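Local structure of EST1E (Clostridium proteoclasticum, 2WTM) at residues N14-M19 with T59-M64; C27-I32 with D97-I102; I125-P130 with K242-E247. The protein is a promiscuous feruloyl esterase of the alpha/beta-hydrolase clan, which probably hydrolyses esters of ferulic acid and related substrates. One frame throughout, in Å; residues are numbered along the deposited sequence. Where two conformers were deposited one is given.

Interaction 1. Residues N14-M19 with T59-M64; sequences NAYLDM and TLRADM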
ATOM      1  N   ASN A  14      17.171   9.058   2.273  1.00 12.07           N
ATOM      2  CA  ASN A  14      18.043  10.202   1.975  1.00 11.70           C
ATOM      3  C   ASN A  14      17.186  11.387   1.487  1.00 12.84           C
ATOM      4  O   ASN A  14      16.395  11.229   0.577  1.00 11.85           O
ATOM      5  CB  ASN A  14      18.993   9.853   0.899  1.00 11.19           C
ATOM      6  CG  ASN A  14      19.990  10.995   0.601  1.00 15.61           C
ATOM      7  OD1 ASN A  14      20.707  11.487   1.509  1.00 17.75           O
ATOM      8  ND2 ASN A  14      20.035  11.414  -0.674  1.00 17.91           N
ATOM      9  N   ALA A  15      17.458  12.564   1.955  1.00 13.74           N
ATOM     10  CA  ALA A  15      16.709  13.739   1.479  1.00 13.05           C
ATOM     11  C   ALA A  15      17.552  14.997   1.492  1.00 16.01           C
ATOM     12  O   ALA A  15      18.481  15.105   2.308  1.00 17.47           O
ATOM     13  CB  ALA A  15      15.532  13.918   2.320  1.00 14.29           C
ATOM     14  N   TYR A  16      17.178  15.948   0.646  1.00 15.85           N
ATOM     15  CA  TYR A  16      17.925  17.211   0.518  1.00 15.24           C
ATOM     16  C   TYR A  16      16.936  18.312   0.819  1.00 16.16           C
ATOM     17  O   TYR A  16      15.912  18.414   0.120  1.00 14.79           O
ATOM     18  CB  TYR A  16      18.477  17.416  -0.921  1.00 16.05           C
ATOM     19  CG  TYR A  16      19.372  16.266  -1.373  1.00 15.93           C
ATOM     20  CD1 TYR A  16      20.729  16.239  -1.038  1.00 19.01           C
ATOM     21  CD2 TYR A  16      18.879  15.239  -2.128  1.00 19.23           C
ATOM     22  CE1 TYR A  16      21.540  15.204  -1.456  1.00 18.64           C
ATOM     23  CE2 TYR A  16      19.670  14.193  -2.540  1.00 19.45           C
ATOM     24  CZ  TYR A  16      21.005  14.173  -2.191  1.00 17.81           C
ATOM     25  OH  TYR A  16      21.823  13.165  -2.628  1.00 20.44           O
ATOM     26  N   LEU A  17      17.232  19.158   1.805  1.00 15.26           N
ATOM     27  CA  LEU A  17      16.439  20.330   2.074  1.00 17.77           C
ATOM     28  C   LEU A  17      17.190  21.533   1.512  1.00 17.49           C
ATOM     29  O   LEU A  17      18.363  21.769   1.891  1.00 18.47           O
ATOM     30  CB  LEU A  17      16.250  20.485   3.586  1.00 18.05           C
ATOM     31  CG  LEU A  17      15.496  21.728   4.052  1.00 18.70           C
ATOM     32  CD1 LEU A  17      14.085  21.872   3.487  1.00 19.39           C
ATOM     33  CD2 LEU A  17      15.472  21.702   5.611  1.00 22.70           C
ATOM     34  N   ASP A  18      16.540  22.267   0.617  1.00 16.79           N
ATOM     35  CA  ASP A  18      17.124  23.496   0.055  1.00 16.91           C
ATOM     36  C   ASP A  18      16.219  24.634   0.321  1.00 17.86           C
ATOM     37  O   ASP A  18      15.009  24.588   0.072  1.00 14.88           O
ATOM     38  CB  ASP A  18      17.350  23.380  -1.425  1.00 17.82           C
ATOM     39  CG  ASP A  18      18.474  22.448  -1.768  1.00 21.25           C
ATOM     40  OD1 ASP A  18      19.675  22.876  -1.808  1.00 21.41           O
ATOM     41  OD2 ASP A  18      18.172  21.257  -1.974  1.00 19.37           O
ATOM     42  N   MET A  19      16.811  25.711   0.866  1.00 19.22           N
ATOM     43  CA  MET A  19      16.059  26.883   1.263  1.00 19.41           C
ATOM     44  C   MET A  19      16.171  27.993   0.226  1.00 19.46           C
ATOM     45  O   MET A  19      17.116  28.012  -0.540  1.00 20.94           O
ATOM     46  CB  MET A  19      16.578  27.426   2.588  1.00 19.49           C
ATOM     47  CG  MET A  19      16.442  26.443   3.767  1.00 20.86           C
ATOM     48  SD  MET A  19      14.766  25.986   4.242  1.00 24.17           S
ATOM     49  CE  MET A  19      13.969  27.454   4.649  1.00 25.37           C
ATOM     50  N   THR A  59      12.546  23.374  -0.735  1.00 13.30           N
ATOM     51  CA  THR A  59      12.285  22.086  -1.389  1.00 13.92           C
ATOM     52  C   THR A  59      12.842  20.974  -0.553  1.00 15.06           C
ATOM     53  O   THR A  59      13.902  21.106   0.095  1.00 13.53           O
ATOM     54  CB  THR A  59      12.881  22.050  -2.792  1.00 13.61           C
ATOM     55  OG1 THR A  59      14.305  22.381  -2.750  1.00 14.42           O
ATOM     56  CG2 THR A  59      12.085  23.009  -3.720  1.00 13.67           C
ATOM     57  N   LEU A  60      12.148  19.827  -0.609  1.00 13.12           N
ATOM     58  CA  LEU A  60      12.625  18.637   0.073  1.00 13.33           C
ATOM     59  C   LEU A  60      12.553  17.567  -0.969  1.00 12.39           C
ATOM     60  O   LEU A  60      11.464  17.035  -1.291  1.00 11.80           O
ATOM     61  CB  LEU A  60      11.813  18.313   1.337  1.00 14.67           C
ATOM     62  CG  LEU A  60      12.190  17.153   2.277  1.00 12.99           C
ATOM     63  CD1 LEU A  60      13.623  17.378   2.799  1.00 14.68           C
ATOM     64  CD2 LEU A  60      11.212  17.099   3.370  1.00 14.87           C
ATOM     65  N   ARG A  61      13.708  17.272  -1.562  1.00 12.87           N
ATOM     66  CA  ARG A  61      13.876  16.192  -2.473  1.00 11.91           C
ATOM     67  C   ARG A  61      14.142  14.922  -1.689  1.00 12.89           C
ATOM     68  O   ARG A  61      15.065  14.889  -0.875  1.00 14.73           O
ATOM     69  CB  ARG A  61      15.019  16.448  -3.476  1.00 11.51           C
ATOM     70  CG  ARG A  61      14.844  17.610  -4.457  1.00 11.82           C
ATOM     71  CD  ARG A  61      16.118  17.916  -5.183  1.00 13.39           C
ATOM     72  NE  ARG A  61      17.103  18.513  -4.275  1.00 15.31           N
ATOM     73  CZ  ARG A  61      18.404  18.447  -4.460  1.00 15.10           C
ATOM     74  NH1 ARG A  61      18.868  17.745  -5.442  1.00 14.72           N
ATOM     75  NH2 ARG A  61      19.259  19.115  -3.672  1.00 17.58           N
ATOM     76  N   ALA A  62      13.365  13.841  -1.896  1.00 11.58           N
ATOM     77  CA  ALA A  62      13.565  12.605  -1.120  1.00 10.56           C
ATOM     78  C   ALA A  62      13.779  11.443  -2.066  1.00 10.13           C
ATOM     79  O   ALA A  62      12.994  11.272  -3.050  1.00 10.98           O
ATOM     80  CB  ALA A  62      12.288  12.340  -0.280  1.00  9.77           C
ATOM     81  N   ASP A  63      14.805  10.649  -1.809  1.00  9.24           N
ATOM     82  CA  ASP A  63      15.074   9.426  -2.504  1.00 10.53           C
ATOM     83  C   ASP A  63      14.146   8.344  -1.859  1.00  8.30           C
ATOM     84  O   ASP A  63      14.111   8.160  -0.639  1.00  9.42           O
ATOM     85  CB  ASP A  63      16.527   8.988  -2.342  1.00 13.11           C
ATOM     86  CG  ASP A  63      17.492   9.834  -3.133  1.00 13.34           C
ATOM     87  OD1 ASP A  63      17.047  10.454  -4.124  1.00 12.90           O
ATOM     88  OD2 ASP A  63      18.711   9.784  -2.758  1.00 15.45           O
ATOM     89  N   MET A  64      13.380   7.678  -2.694  1.00  9.72           N
ATOM     90  CA  MET A  64      12.471   6.653  -2.241  1.00 10.21           C
ATOM     91  C   MET A  64      13.147   5.332  -2.018  1.00  9.63           C
ATOM     92  O   MET A  64      14.286   5.099  -2.371  1.00  9.28           O
ATOM     93  CB  MET A  64      11.334   6.515  -3.292  1.00  9.04           C
ATOM     94  CG  MET A  64      10.580   7.859  -3.567  1.00  8.65           C
ATOM     95  SD  MET A  64       9.490   8.228  -2.183  1.00 10.37           S
ATOM     96  CE  MET A  64      10.521   9.262  -1.099  1.00  9.32           C
TER
HETATM   97  O   HOH W   1      15.855  20.225  -2.216  1.00 13.56           O
HETATM   98  O   HOH W   2      20.440  11.438  -4.289  1.00 18.99           O

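Interaction 2. Residues C27-I32 with D97-I102; sequences CPLCII and DFVTDI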
ATOM      1  N   CYS A  27       8.444  30.105   5.022  1.00 23.25           N
ATOM      2  CA  CYS A  27       8.253  29.989   3.591  1.00 20.46           C
ATOM      3  C   CYS A  27       7.523  28.671   3.290  1.00 18.54           C
ATOM      4  O   CYS A  27       7.483  27.780   4.155  1.00 18.69           O
ATOM      5  CB  CYS A  27       9.573  29.975   2.840  1.00 20.54           C
ATOM      6  SG  CYS A  27      10.734  28.722   3.312  1.00 18.86           S
ATOM      7  N   PRO A  28       6.956  28.575   2.076  1.00 17.94           N
ATOM      8  CA  PRO A  28       6.355  27.291   1.660  1.00 17.12           C
ATOM      9  C   PRO A  28       7.413  26.234   1.412  1.00 17.19           C
ATOM     10  O   PRO A  28       8.595  26.533   1.257  1.00 15.26           O
ATOM     11  CB  PRO A  28       5.643  27.628   0.363  1.00 17.85           C
ATOM     12  CG  PRO A  28       5.585  29.131   0.299  1.00 19.49           C
ATOM     13  CD  PRO A  28       6.818  29.593   1.017  1.00 17.62           C
ATOM     14  N   LEU A  29       7.002  24.968   1.323  1.00 15.19           N
ATOM     15  CA  LEU A  29       7.931  23.856   1.103  1.00 15.00           C
ATOM     16  C   LEU A  29       7.294  22.925   0.037  1.00 14.36           C
ATOM     17  O   LEU A  29       6.101  22.591   0.158  1.00 14.77           O
ATOM     18  CB  LEU A  29       8.092  23.049   2.356  1.00 15.05           C
ATOM     19  CG  LEU A  29       8.887  21.767   2.176  1.00 17.20           C
ATOM     20  CD1 LEU A  29      10.274  22.093   2.270  1.00 20.44           C
ATOM     21  CD2 LEU A  29       8.548  20.704   3.196  1.00 20.17           C
ATOM     22  N   CYS A  30       8.057  22.568  -0.982  1.00 12.34           N
ATOM     23  CA  CYS A  30       7.602  21.570  -1.963  1.00 11.38           C
ATOM     24  C   CYS A  30       8.408  20.304  -1.821  1.00 10.71           C
ATOM     25  O   CYS A  30       9.627  20.294  -1.917  1.00 10.90           O
ATOM     26  CB  CYS A  30       7.670  22.060  -3.353  1.00  9.75           C
ATOM     27  SG  CYS A  30       6.931  21.040  -4.626  1.00 12.26           S
ATOM     28  N   ILE A  31       7.702  19.180  -1.598  1.00 11.36           N
ATOM     29  CA  ILE A  31       8.260  17.851  -1.625  1.00 10.86           C
ATOM     30  C   ILE A  31       8.370  17.401  -3.098  1.00 10.43           C
ATOM     31  O   ILE A  31       7.413  17.516  -3.875  1.00 10.41           O
ATOM     32  CB  ILE A  31       7.402  16.876  -0.808  1.00 11.44           C
ATOM     33  CG1 ILE A  31       7.410  17.268   0.684  1.00 11.43           C
ATOM     34  CG2 ILE A  31       7.958  15.456  -0.886  1.00 11.24           C
ATOM     35  CD1 ILE A  31       6.302  16.630   1.519  1.00 11.53           C
ATOM     36  N   ILE A  32       9.516  16.867  -3.475  1.00 10.32           N
ATOM     37  CA  ILE A  32       9.801  16.479  -4.874  1.00 10.42           C
ATOM     38  C   ILE A  32      10.222  15.028  -4.886  1.00  9.80           C
ATOM     39  O   ILE A  32      11.213  14.642  -4.242  1.00 10.80           O
ATOM     40  CB  ILE A  32      10.968  17.322  -5.507  1.00  9.97           C
ATOM     41  CG1 ILE A  32      10.588  18.799  -5.391  1.00 13.70           C
ATOM     42  CG2 ILE A  32      11.112  16.968  -6.961  1.00 13.36           C
ATOM     43  CD1 ILE A  32      11.714  19.730  -5.921  1.00 13.51           C
ATOM     44  N   ASP A  97       9.478  24.141  11.664  1.00 24.86           N
ATOM     45  CA  ASP A  97       8.867  25.387  12.130  1.00 25.87           C
ATOM     46  C   ASP A  97       8.697  26.468  11.067  1.00 25.38           C
ATOM     47  O   ASP A  97       7.749  27.245  11.111  1.00 26.84           O
ATOM     48  CB  ASP A  97       9.713  25.961  13.285  1.00 26.50           C
ATOM     49  CG  ASP A  97       9.510  25.221  14.566  1.00 33.04           C
ATOM     50  OD1 ASP A  97       8.430  24.586  14.749  1.00 39.24           O
ATOM     51  OD2 ASP A  97      10.438  25.298  15.423  1.00 45.09           O
ATOM     52  N   PHE A  98       9.630  26.525  10.133  1.00 24.87           N
ATOM     53  CA  PHE A  98       9.583  27.528   9.067  1.00 24.33           C
ATOM     54  C   PHE A  98       8.501  27.299   8.034  1.00 23.99           C
ATOM     55  O   PHE A  98       8.131  28.214   7.335  1.00 24.37           O
ATOM     56  CB  PHE A  98      10.925  27.660   8.343  1.00 24.38           C
ATOM     57  CG  PHE A  98      11.278  26.490   7.453  1.00 25.01           C
ATOM     58  CD1 PHE A  98      10.749  26.371   6.164  1.00 26.37           C
ATOM     59  CD2 PHE A  98      12.125  25.510   7.910  1.00 25.26           C
ATOM     60  CE1 PHE A  98      11.094  25.277   5.357  1.00 28.16           C
ATOM     61  CE2 PHE A  98      12.473  24.459   7.111  1.00 26.27           C
ATOM     62  CZ  PHE A  98      11.963  24.345   5.835  1.00 25.77           C
ATOM     63  N   VAL A  99       7.987  26.070   7.926  1.00 22.19           N
ATOM     64  CA  VAL A  99       7.044  25.770   6.851  1.00 22.08           C
ATOM     65  C   VAL A  99       5.716  26.461   7.026  1.00 20.32           C
ATOM     66  O   VAL A  99       5.098  26.432   8.076  1.00 22.22           O
ATOM     67  CB  VAL A  99       6.842  24.225   6.698  1.00 21.18           C
ATOM     68  CG1 VAL A  99       5.846  23.938   5.580  1.00 22.54           C
ATOM     69  CG2 VAL A  99       8.116  23.595   6.348  1.00 21.00           C
ATOM     70  N   THR A 100       5.266  27.086   5.962  1.00 18.81           N
ATOM     71  CA  THR A 100       3.919  27.559   5.854  1.00 19.01           C
ATOM     72  C   THR A 100       3.018  26.495   5.210  1.00 19.16           C
ATOM     73  O   THR A 100       2.484  25.628   5.900  1.00 21.77           O
ATOM     74  CB  THR A 100       3.837  28.923   5.130  1.00 18.14           C
ATOM     75  OG1 THR A 100       4.333  28.872   3.784  1.00 18.68           O
ATOM     76  CG2 THR A 100       4.653  29.971   5.933  1.00 21.78           C
ATOM     77  N   ASP A 101       2.877  26.557   3.904  1.00 17.25           N
ATOM     78  CA  ASP A 101       2.114  25.565   3.158  1.00 16.00           C
ATOM     79  C   ASP A 101       3.057  24.497   2.547  1.00 15.44           C
ATOM     80  O   ASP A 101       4.203  24.771   2.196  1.00 17.05           O
ATOM     81  CB  ASP A 101       1.347  26.223   2.051  1.00 16.00           C
ATOM     82  CG  ASP A 101       0.419  27.328   2.526  1.00 18.28           C
ATOM     83  OD1 ASP A 101      -0.496  27.006   3.325  1.00 23.63           O
ATOM     84  OD2 ASP A 101       0.600  28.485   2.067  1.00 22.97           O
ATOM     85  N   ILE A 102       2.512  23.270   2.332  1.00 12.94           N
ATOM     86  CA  ILE A 102       3.308  22.199   1.726  1.00 13.24           C
ATOM     87  C   ILE A 102       2.722  21.864   0.354  1.00 12.97           C
ATOM     88  O   ILE A 102       1.486  21.841   0.213  1.00 12.73           O
ATOM     89  CB  ILE A 102       3.316  20.934   2.622  1.00 12.90           C
ATOM     90  CG1 ILE A 102       3.856  21.328   4.022  1.00 14.67           C
ATOM     91  CG2 ILE A 102       4.096  19.774   1.995  1.00 13.84           C
ATOM     92  CD1 ILE A 102       3.787  20.223   5.024  1.00 15.77           C
TER

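Interaction 3. Residues I125-P130 with K242-E247; sequences IKALIP and KEFMLE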
ATOM      1  N   ILE A 125      -1.844  19.257   1.453  1.00 13.06           N
ATOM      2  CA  ILE A 125      -1.079  19.592   0.234  1.00 12.29           C
ATOM      3  C   ILE A 125      -1.825  20.622  -0.569  1.00 12.87           C
ATOM      4  O   ILE A 125      -2.899  20.345  -1.111  1.00 12.65           O
ATOM      5  CB  ILE A 125      -0.783  18.319  -0.623  1.00 12.36           C
ATOM      6  CG1 ILE A 125      -0.133  17.229   0.230  1.00 10.60           C
ATOM      7  CG2 ILE A 125      -0.029  18.706  -1.879  1.00 10.41           C
ATOM      8  CD1 ILE A 125       1.181  17.735   0.852  1.00 11.34           C
ATOM      9  N   LYS A 126      -1.229  21.809  -0.718  1.00 13.13           N
ATOM     10  CA  LYS A 126      -1.952  22.938  -1.234  1.00 13.65           C
ATOM     11  C   LYS A 126      -2.129  22.968  -2.758  1.00 12.96           C
ATOM     12  O   LYS A 126      -3.094  23.504  -3.300  1.00 14.76           O
ATOM     13  CB  LYS A 126      -1.252  24.196  -0.736  1.00 14.91           C
ATOM     14  CG  LYS A 126      -1.945  25.522  -1.180  1.00 17.03           C
ATOM     15  CD  LYS A 126      -1.326  26.639  -0.307  1.00 19.33           C
ATOM     16  CE  LYS A 126      -1.867  28.082  -0.644  1.00 22.92           C
ATOM     17  NZ  LYS A 126      -1.622  28.342  -2.009  1.00 25.72           N
ATOM     18  N   ALA A 127      -1.142  22.441  -3.476  1.00 11.44           N
ATOM     19  CA  ALA A 127      -1.195  22.227  -4.904  1.00 11.05           C
ATOM     20  C   ALA A 127      -0.237  21.091  -5.300  1.00 12.52           C
ATOM     21  O   ALA A 127       0.620  20.731  -4.477  1.00 10.94           O
ATOM     22  CB  ALA A 127      -0.848  23.519  -5.684  1.00 13.54           C
ATOM     23  N   LEU A 128      -0.347  20.629  -6.536  1.00 12.66           N
ATOM     24  CA  LEU A 128       0.252  19.352  -6.964  1.00 11.58           C
ATOM     25  C   LEU A 128       0.776  19.527  -8.358  1.00 12.52           C
ATOM     26  O   LEU A 128       0.085  20.046  -9.250  1.00 12.46           O
ATOM     27  CB  LEU A 128      -0.849  18.281  -6.948  1.00 11.57           C
ATOM     28  CG  LEU A 128      -0.442  16.972  -7.557  1.00 11.62           C
ATOM     29  CD1 LEU A 128       0.603  16.254  -6.780  1.00 12.27           C
ATOM     30  CD2 LEU A 128      -1.679  16.145  -7.640  1.00 11.80           C
ATOM     31  N   ILE A 129       1.993  19.058  -8.575  1.00 12.53           N
ATOM     32  CA  ILE A 129       2.663  19.105  -9.882  1.00 12.42           C
ATOM     33  C   ILE A 129       3.186  17.756 -10.371  1.00 12.05           C
ATOM     34  O   ILE A 129       4.334  17.419 -10.126  1.00 11.45           O
ATOM     35  CB  ILE A 129       3.821  20.124  -9.853  1.00 13.76           C
ATOM     36  CG1 ILE A 129       3.297  21.447  -9.299  1.00 13.46           C
ATOM     37  CG2 ILE A 129       4.325  20.309 -11.279  1.00 14.55           C
ATOM     38  CD1 ILE A 129       4.377  22.469  -9.110  1.00 15.97           C
ATOM     39  N   PRO A 130       2.349  16.993 -11.086  1.00 10.52           N
ATOM     40  CA  PRO A 130       2.861  15.760 -11.677  1.00 11.22           C
ATOM     41  C   PRO A 130       3.549  16.053 -13.000  1.00 11.87           C
ATOM     42  O   PRO A 130       2.897  16.455 -13.951  1.00 13.14           O
ATOM     43  CB  PRO A 130       1.588  14.910 -11.818  1.00 10.46           C
ATOM     44  CG  PRO A 130       0.568  15.609 -11.023  1.00 11.34           C
ATOM     45  CD  PRO A 130       0.906  17.063 -11.218  1.00 11.55           C
ATOM     46  N   LYS A 242       7.216  27.512 -12.568  1.00 15.84           N
ATOM     47  CA  LYS A 242       7.386  28.831 -11.987  1.00 17.03           C
ATOM     48  C   LYS A 242       6.126  29.672 -12.024  1.00 16.53           C
ATOM     49  O   LYS A 242       5.712  30.189 -11.009  1.00 17.32           O
ATOM     50  CB  LYS A 242       8.534  29.537 -12.690  1.00 16.99           C
ATOM     51  CG  LYS A 242       8.826  30.917 -12.120  1.00 18.41           C
ATOM     52  CD  LYS A 242       9.736  31.746 -13.081  1.00 18.66           C
ATOM     53  CE  LYS A 242      10.403  32.890 -12.327  1.00 22.20           C
ATOM     54  NZ  LYS A 242      11.278  33.764 -13.221  1.00 19.02           N
ATOM     55  N   GLU A 243       5.478  29.762 -13.186  1.00 18.33           N
ATOM     56  CA  GLU A 243       4.276  30.612 -13.312  1.00 19.94           C
ATOM     57  C   GLU A 243       3.091  30.089 -12.471  1.00 17.68           C
ATOM     58  O   GLU A 243       2.416  30.776 -11.737  1.00 17.31           O
ATOM     59  CB  GLU A 243       3.842  30.692 -14.772  1.00 21.03           C
ATOM     60  CG  GLU A 243       4.780  31.640 -15.604  1.00 26.18           C
ATOM     61  CD  GLU A 243       4.487  31.709 -17.126  1.00 28.09           C
ATOM     62  OE1 GLU A 243       3.322  31.377 -17.563  1.00 39.69           O
ATOM     63  OE2 GLU A 243       5.454  32.102 -17.871  1.00 35.20           O
ATOM     64  N   PHE A 244       3.027  28.639 -12.466  1.00 15.63           N
ATOM     65  CA  PHE A 244       1.951  28.075 -11.698  1.00 15.53           C
ATOM     66  C   PHE A 244       2.119  28.288 -10.216  1.00 15.47           C
ATOM     67  O   PHE A 244       1.156  28.578  -9.496  1.00 15.88           O
ATOM     68  CB  PHE A 244       1.849  26.558 -12.078  1.00 15.46           C
ATOM     69  CG  PHE A 244       0.937  25.753 -11.191  1.00 15.75           C
ATOM     70  CD1 PHE A 244      -0.409  25.740 -11.399  1.00 18.81           C
ATOM     71  CD2 PHE A 244       1.452  25.000 -10.165  1.00 16.56           C
ATOM     72  CE1 PHE A 244      -1.242  24.949 -10.593  1.00 16.52           C
ATOM     73  CE2 PHE A 244       0.627  24.241  -9.324  1.00 14.81           C
ATOM     74  CZ  PHE A 244      -0.725  24.216  -9.586  1.00 16.17           C
ATOM     75  N   MET A 245       3.356  28.105  -9.766  1.00 15.05           N
ATOM     76  CA  MET A 245       3.692  28.224  -8.347  1.00 15.28           C
ATOM     77  C   MET A 245       3.643  29.674  -7.865  1.00 16.02           C
ATOM     78  O   MET A 245       3.140  29.926  -6.773  1.00 17.96           O
ATOM     79  CB  MET A 245       5.018  27.507  -8.028  1.00 15.75           C
ATOM     80  CG  MET A 245       4.852  25.948  -7.878  1.00 17.33           C
ATOM     81  SD  MET A 245       3.685  25.475  -6.587  1.00 15.84           S
ATOM     82  CE  MET A 245       4.545  26.003  -5.133  1.00 16.92           C
ATOM     83  N   LEU A 246       4.057  30.596  -8.710  1.00 16.65           N
ATOM     84  CA  LEU A 246       3.870  32.034  -8.359  1.00 18.89           C
ATOM     85  C   LEU A 246       2.422  32.338  -8.157  1.00 19.35           C
ATOM     86  O   LEU A 246       2.092  33.074  -7.197  1.00 20.54           O
ATOM     87  CB  LEU A 246       4.470  32.949  -9.417  1.00 17.12           C
ATOM     88  CG  LEU A 246       5.942  33.092  -9.340  1.00 20.04           C
ATOM     89  CD1 LEU A 246       6.449  33.819 -10.556  1.00 19.79           C
ATOM     90  CD2 LEU A 246       6.392  33.748  -8.072  1.00 19.65           C
ATOM     91  N   GLU A 247       1.529  31.801  -9.005  1.00 18.34           N
ATOM     92  CA  GLU A 247       0.092  31.958  -8.798  0.60 19.74           C
ATOM     93  C   GLU A 247      -0.382  31.367  -7.469  1.00 19.96           C
ATOM     94  O   GLU A 247      -1.252  31.928  -6.823  1.00 20.68           O
ATOM     95  CB  GLU A 247      -0.720  31.372  -9.952  0.60 19.90           C
ATOM     96  CG  GLU A 247      -2.257  31.337  -9.768  0.60 20.03           C
ATOM     97  CD  GLU A 247      -3.024  30.995 -11.048  0.60 22.35           C
ATOM     98  OE1 GLU A 247      -2.436  31.033 -12.145  0.60 27.55           O
ATOM     99  OE2 GLU A 247      -4.250  30.725 -10.957  0.60 27.97           O
TER

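Interaction 1. Residues N14-M19 with T59-M64
Strands 14-18 and 59-62 run antiparallel at the N-terminal margin of the alpha/beta-hydrolase sheet, laced together by main-chain hydrogen bonds at the pairs Tyr-16/Arg-61 and Asp-18/Thr-59. The tightest part is buried Tyr-16 against Arg-61, which bends at chi3 (-70°) so that one guanidinium face lies over Tyr-16 CB and CG, NH2 3.3 Å from CB and the flat groups 27° apart; NH1 bonds to Ser-40 O. On the other face Leu-60 CD1 lies 4.0 Å from Ala-15 CB, and helix 79-93 covers Leu-60 and Ala-62. Ala-15 and Ala-62 form a non-hydrogen-bonded pair, which brings CA to CA at 4.2 Å, and their small methyls fit there. The looser end holds partly exposed Leu-17 and Asp-18. Here Arg-61 NH2 makes an in-plane salt bridge, 2.9 Å to the syn lone pair of Asp-18 OD2, and water 1 accepts from Arg-61 NE within bonding distance of Tyr-16 O, Asp-18 OD2 and Thr-59 OG1, the last also bonded to Asn-53. Farther along, Asn-14 ND2 reaches Asp-63 OD2 at 3.0 Å, from above the carboxylate plane; Ser-40 holds OD1, and Tyr-16 OH bonds Lys-69. Both carboxylates thus sit among cationic or N-H donors, which would favour their ionised state.

Interaction 2. Residues C27-I32 with D97-I102
The Phe-98 ring has Val-99 CG2 over one face, 3.5 Å above its plane and displaced toward the rim, while Cys-27 SG approaches obliquely. The sulfur is 4.8 Å from the ring centroid and closest to CD1, a sulfur-aromatic contact made possible because Cys-27 holds SG in the crowded position between N and carbonyl carbon (chi1 56°). Pro-28 lies alongside Thr-100: OG1 comes 3.1 Å from Pro-28 N, but the imide nitrogen has no hydrogen to offer, so this is contact alone. The strands belong to the parallel part of the alpha/beta-hydrolase sheet, though splayed here by 42°. Cys-27 brackets Val-99 by giving its N-H to Phe-98 O and receiving Thr-100 N on its carbonyl, from well above the carbonyl plane. Past this point the register slips by one residue, a beta bulge, and Leu-29 N meets Asp-101 O at 2.9 Å, nearly along the C=O axis. Alternate residues 27 and 29 carry these bonds, so Pro-28 is not needed as a donor on this side; its backbone bonds with Ala-58 instead. Branched aliphatic residues suit the face bearing Leu-29, Val-99 and Ile-102: Leu-29 CB sits on both Val-99 methyls, and Ile-31 CD1 crosses to Ile-102 CG2. Helix 79-93 closes this face, Ala-93 against Leu-29 and Ile-102; strand 58-62 flanks 27-33 on its other edge, and helix 43-54 receives Cys-30 and Ile-32 on the reverse face.

Interaction 3. Residues I125-P130 with K242-E247
Phe-244 and Ile-129 reach toward each other tip to tip, one from the last helix of the chain and one from a central strand of the alpha/beta-hydrolase sheet. The phenylalanine has CG anti to its backbone N (chi1 170°), which sends the ring off the helix to the sheet, where CE2 lies 3.9 Å from Ile-129 CG1. The same end of the ring meets Ala-127 CB, 4.0 Å from CZ, so the ring tip touches two residues that are next but one along the strand and point the same way. The small alanine lets the ring approach the strand closely, and the longer isoleucine reaches past it. Ile-129 is extended to CD1 (chi2 175°), and this methyl continues to Met-245, which it crosses obliquely, 3.7 Å from CG and 4.0 Å from SD. Met-245 leaves the helix along its flank, but bends at chi2 and chi3 bring its flexible chain round against the isoleucine. No hydrogen bond crosses the contact, and the strand and helix axes run almost antiparallel, 10.2 Å apart, a usual spacing for a helix laid on a sheet. Lys-126 adds a polar note at one end, its NZ bonding to Gln-248 O late in the helix and to Tyr-103 OH. Phe-244 also rests on Leu-193 of the adjacent strand 192-197, while Leu-128 turns to the reverse side, against Val-114 and Ala-118 of helix 109-120; strand 99-107 borders the other edge of 125-131.

All three contacts belong to one mixed sheet. Interactions 1 and 2 join neighbouring strands within it, while interaction 3 lays a helix along one of its strands, antiparallel to it. They touch in sequence: Leu-60 exchanges main-chain bonds with Cys-30 and Ile-32, Met-19 packs on Cys-27 and Phe-98, and Ile-102 O accepts from Lys-126 N. Interactions 1 and 3, with centres about 18 Å apart, do not touch. Interactions 1 and 3 are buried, interaction 2 only partly so, its solvent side being the strand start around Thr-100. Chemistry follows place: the antiparallel pair near the sheet's margin adds a salt bridge and waters, the parallel pair relies on backbone bonds and aliphatics, and the helix contact is wholly apolar.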